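Local coordinates for protein 3-hydroxyacyl-CoA dehydrogenase (Burkholderia thailandensis, PDB 4XGN) that probably oxidises 3-hydroxyacyl-CoA to 3-ketoacyl-CoA with NAD, which it binds in a Rossmann-type fold as a short-chain dehydrogenase, at residues L178-A181 and R182-R186; A78-L82 and G83-G87. One frame throughout, in Å; residues are numbered along the deposited sequence.

Overall arrangement
Both interactions are local, each confined to a continuous piece of chain at the C-terminal end of a helix in the Rossmann-type fold, and their centres lie about 21 Å apart without touching. Interaction 1 (178-186) lies on the C-terminal part of helix 164-184 and the residues that follow, buried against strand 189-196, helix 109-135 and two other subunits. Interaction 2 (78-87) is only partly buried, meets no other chain of the assembly and joins helix 69-82 to strand 85-90. The first combines regular helical bonds with a leucine against an arginine and charged ends turned to another subunit; the second relies on one helical bond, a glycine turn and a light apolar contact.

Interaction 1: residues L178-A181 and R182-R186; sequences LPIA and RDLSR
With CG of Leu178 anti to the backbone N (chi1 179°) and CG of Arg182 anti to its carbonyl carbon, from where the chain runs extended to NE, the two side chains meet one turn apart on helix 164-184 of the Rossmann-type fold. A leucine methyl covers one guanidinium face: CD2 of Leu178 sits 3.8 Å from CZ of Arg182, over the centre of the group, while CD1 of Leu178 comes within 3.6 Å of NE of Arg182. NH1 of Arg182 hydrogen-bonds to the carbonyl oxygens of Gly159 and Met257 of a second subunit; there OD2 of Asp183 hydrogen-bonds to OG1 of Thr100 and OD1 to N of Gly162, tying the helix into the tetramer, and Arg256 of a third subunit packs on Leu178 and Arg182. Helical bonds run from Arg182 N to Leu178 O at 2.9 Å and from Asp183 N to Pro179 O at 2.8 Å. Ile180 and Leu184 lie side by side, CG2 of Ile180 3.7 Å from CD1 of Leu184, against Val191 of strand 189-196 and residues of helix 109-135. At Leu184 the bonding is less straight: Leu184 N bonds to Ile180 O at 2.9 Å with an angle of 143° at the hydrogen, and adds a weak 3.4 Å bond to Ala181 O.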
loop_
_atom_site.group_PDB
_atom_site.type_symbol
_atom_site.label_atom_id
_atom_site.label_comp_id
_atom_site.label_asym_id
_atom_site.label_seq_id
_atom_site.Cartn_x
_atom_site.Cartn_y
_atom_site.Cartn_z
ATOM N N LEU A 178 -10.402 7.897 0.900
ATOM C CA LEU A 178 -11.067 7.217 2.027
ATOM C C LEU A 178 -11.772 8.153 3.017
ATOM O O LEU A 178 -12.950 7.954 3.284
ATOM C CB LEU A 178 -10.091 6.265 2.743
ATOM C CG LEU A 178 -10.674 5.515 3.957
ATOM C CD1 LEU A 178 -11.815 4.600 3.598
ATOM C CD2 LEU A 178 -9.589 4.752 4.700
ATOM N N PRO A 179 -11.110 9.229 3.504
ATOM C CA PRO A 179 -11.859 10.128 4.393
ATOM C C PRO A 179 -13.036 10.791 3.716
ATOM O O PRO A 179 -14.023 11.041 4.391
ATOM C CB PRO A 179 -10.820 11.171 4.850
ATOM C CG PRO A 179 -9.678 11.024 3.900
ATOM C CD PRO A 179 -9.673 9.575 3.483
ATOM N N ILE A 180 -12.929 11.095 2.421
ATOM C CA ILE A 180 -14.057 11.757 1.745
ATOM C C ILE A 180 -15.201 10.752 1.575
ATOM O O ILE A 180 -16.359 11.103 1.816
ATOM C CB ILE A 180 -13.648 12.378 0.415
ATOM C CG1 ILE A 180 -12.616 13.473 0.677
ATOM C CG2 ILE A 180 -14.862 12.960 -0.324
ATOM C CD1 ILE A 180 -12.116 14.105 -0.572
ATOM N N ALA A 181 -14.882 9.500 1.241
ATOM C CA ALA A 181 -15.903 8.455 1.236
ATOM C C ALA A 181 -16.558 8.317 2.613
ATOM O O ALA A 181 -17.787 8.180 2.740
ATOM C CB ALA A 181 -15.318 7.139 0.807
ATOM N N ARG A 182 -15.756 8.368 3.658
ATOM C CA ARG A 182 -16.296 8.300 4.986
ATOM C C ARG A 182 -17.201 9.507 5.323
ATOM O O ARG A 182 -18.290 9.291 5.896
ATOM C CB ARG A 182 -15.197 8.127 6.028
ATOM C CG ARG A 182 -14.520 6.771 5.925
ATOM C CD ARG A 182 -13.199 6.723 6.669
ATOM N NE ARG A 182 -12.823 5.355 6.982
ATOM C CZ ARG A 182 -11.823 4.978 7.772
ATOM N NH1 ARG A 182 -10.980 5.841 8.300
ATOM N NH2 ARG A 182 -11.653 3.691 8.020
ATOM N N ASP A 183 -16.760 10.711 4.971
ATOM C CA ASP A 183 -17.508 11.955 5.157
ATOM C C ASP A 183 -18.863 11.897 4.469
ATOM O O ASP A 183 -19.847 12.393 5.020
ATOM C CB ASP A 183 -16.783 13.147 4.496
ATOM C CG ASP A 183 -15.745 13.771 5.353
ATOM O OD1 ASP A 183 -15.565 13.368 6.527
ATOM O OD2 ASP A 183 -15.032 14.633 4.822
ATOM N N LEU A 184 -18.891 11.317 3.260
ATOM C CA LEU A 184 -20.076 11.345 2.403
ATOM C C LEU A 184 -20.932 10.107 2.485
ATOM O O LEU A 184 -21.982 10.025 1.791
ATOM C CB LEU A 184 -19.650 11.637 0.970
ATOM C CG LEU A 184 -18.947 12.968 0.766
ATOM C CD1 LEU A 184 -18.564 13.191 -0.676
ATOM C CD2 LEU A 184 -19.742 14.158 1.305
ATOM N N SER A 185 -20.574 9.173 3.373
ATOM C CA SER A 185 -21.367 7.936 3.492
ATOM C C SER A 185 -22.821 8.205 3.953
ATOM O O SER A 185 -23.755 7.611 3.408
ATOM C CB SER A 185 -20.668 6.923 4.377
ATOM O OG SER A 185 -20.456 7.434 5.663
ATOM N N ARG A 186 -23.029 9.125 4.889
ATOM C CA ARG A 186 -24.365 9.471 5.347
ATOM C C ARG A 186 -25.197 10.141 4.233
ATOM O O ARG A 186 -26.428 10.125 4.280
ATOM C CB ARG A 186 -24.284 10.371 6.590
#

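Interaction 2: residues A78-L82 and G83-G87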
loop_
_atom_site.group_PDB
_atom_site.type_symbol
_atom_site.label_atom_id
_atom_site.label_comp_id
_atom_site.label_asym_id
_atom_site.label_seq_id
_atom_site.Cartn_x
_atom_site.Cartn_y
_atom_site.Cartn_z
ATOM N N ALA A 78 -24.444 24.989 -13.367
ATOM C CA ALA A 78 -24.775 24.605 -14.724
ATOM C C ALA A 78 -25.244 23.154 -14.780
ATOM O O ALA A 78 -26.228 22.837 -15.429
ATOM C CB ALA A 78 -23.607 24.813 -15.649
ATOM N N ALA A 79 -24.574 22.268 -14.042
ATOM C CA ALA A 79 -24.987 20.864 -14.010
ATOM C C ALA A 79 -26.372 20.682 -13.392
ATOM O O ALA A 79 -27.221 19.998 -13.991
ATOM C CB ALA A 79 -23.962 20.009 -13.280
ATOM N N THR A 80 -26.649 21.334 -12.262
ATOM C CA THR A 80 -27.967 21.142 -11.621
ATOM C C THR A 80 -29.114 21.810 -12.409
ATOM O O THR A 80 -30.237 21.328 -12.390
ATOM C CB THR A 80 -27.967 21.550 -10.146
ATOM O OG1 THR A 80 -27.727 22.937 -10.046
ATOM C CG2 THR A 80 -26.872 20.808 -9.377
ATOM N N LYS A 81 -28.818 22.877 -13.149
ATOM C CA LYS A 81 -29.778 23.458 -14.110
ATOM C C LYS A 81 -30.071 22.485 -15.242
ATOM O O LYS A 81 -31.218 22.365 -15.677
ATOM C CB LYS A 81 -29.216 24.756 -14.708
ATOM C CG LYS A 81 -30.228 25.507 -15.564
ATOM C CD LYS A 81 -29.631 26.725 -16.241
ATOM C CE LYS A 81 -30.646 27.234 -17.253
ATOM N NZ LYS A 81 -30.042 28.345 -18.034
ATOM N N LEU A 82 -29.036 21.786 -15.716
ATOM C CA LEU A 82 -29.181 20.827 -16.827
ATOM C C LEU A 82 -30.027 19.594 -16.491
ATOM O O LEU A 82 -30.763 19.104 -17.361
ATOM C CB LEU A 82 -27.809 20.443 -17.404
ATOM C CG LEU A 82 -27.728 19.606 -18.663
ATOM C CD1 LEU A 82 -28.357 20.313 -19.843
ATOM C CD2 LEU A 82 -26.305 19.280 -19.005
ATOM N N GLY A 83 -29.988 19.150 -15.248
ATOM C CA GLY A 83 -30.676 17.951 -14.823
ATOM C C GLY A 83 -30.170 17.483 -13.476
ATOM O O GLY A 83 -29.631 18.287 -12.707
ATOM N N THR A 84 -30.327 16.208 -13.184
ATOM C CA THR A 84 -29.940 15.689 -11.874
ATOM C C THR A 84 -28.466 15.291 -11.935
ATOM O O THR A 84 -28.075 14.413 -12.697
ATOM C CB THR A 84 -30.813 14.495 -11.449
ATOM O OG1 THR A 84 -32.163 14.949 -11.428
ATOM C CG2 THR A 84 -30.419 13.996 -10.045
ATOM N N LEU A 85 -27.659 15.978 -11.136
ATOM C CA LEU A 85 -26.204 15.774 -11.157
ATOM C C LEU A 85 -25.943 14.469 -10.415
ATOM O O LEU A 85 -26.185 14.423 -9.218
ATOM C CB LEU A 85 -25.516 16.923 -10.471
ATOM C CG LEU A 85 -23.997 16.787 -10.202
ATOM C CD1 LEU A 85 -23.208 16.562 -11.498
ATOM C CD2 LEU A 85 -23.466 17.970 -9.396
ATOM N N ARG A 86 -25.516 13.417 -11.122
ATOM C CA ARG A 86 -25.221 12.117 -10.482
ATOM C C ARG A 86 -23.753 11.779 -10.431
ATOM O O ARG A 86 -23.390 10.845 -9.693
ATOM C CB ARG A 86 -25.936 10.950 -11.183
ATOM C CG ARG A 86 -27.419 10.937 -10.995
ATOM C CD ARG A 86 -27.822 10.757 -9.530
ATOM N NE ARG A 86 -29.272 10.474 -9.480
ATOM C CZ ARG A 86 -30.039 10.583 -8.402
ATOM N NH1 ARG A 86 -29.567 10.974 -7.220
ATOM N NH2 ARG A 86 -31.329 10.309 -8.539
ATOM N N GLY A 87 -22.903 12.492 -11.189
ATOM C CA GLY A 87 -21.477 12.188 -11.162
ATOM C C GLY A 87 -20.597 13.359 -11.416
ATOM O O GLY A 87 -20.953 14.258 -12.202
#
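Gly83 N donates to Ala79 O at 3.2 Å, with an angle of 138° at the hydrogen. This bent bond continues the helical pattern of Leu82 N to Ala78 O (3.0 Å) one residue beyond the last helical one. Gly83 is the first residue to leave helical geometry, and its extended backbone (phi 165°, psi -156°) suits a glycine, since a CB here would fall 2.7 Å from Leu82 O. The turn closes the beta-alpha-beta crossover of strand 60-63, helix 69-82 and strand 85-90, which leads from the edge to the middle of the parallel sheet. The carbonyl of Gly83 swings back over the helix end, its oxygen 3.1 Å from Thr80 O with no hydrogen bond between these two acceptors; a CA-H...O contact from Thr80 CA to Gly83 O at 3.5 Å probably offsets this in part. The hydroxyl of Thr80 is itself held within the helix, through a bond from OG1 to Ala77 O.

Two residues further on, the CB of Leu85 is directed toward the helix, and CG, anti to the backbone N, carries CD1 of Leu85 to 4.0 Å from CB of Ala79, a light contact between one methyl and another. Around it, Ala79 and Leu82 rest on Val15 of strand 15-19 and Val41 of strand 39-44, Leu85 touches Leu17, and backbone hydrogen bonds between Arg86 and both Val15 and Val147 set strand 85-90 between strands 15-19 and 146-151.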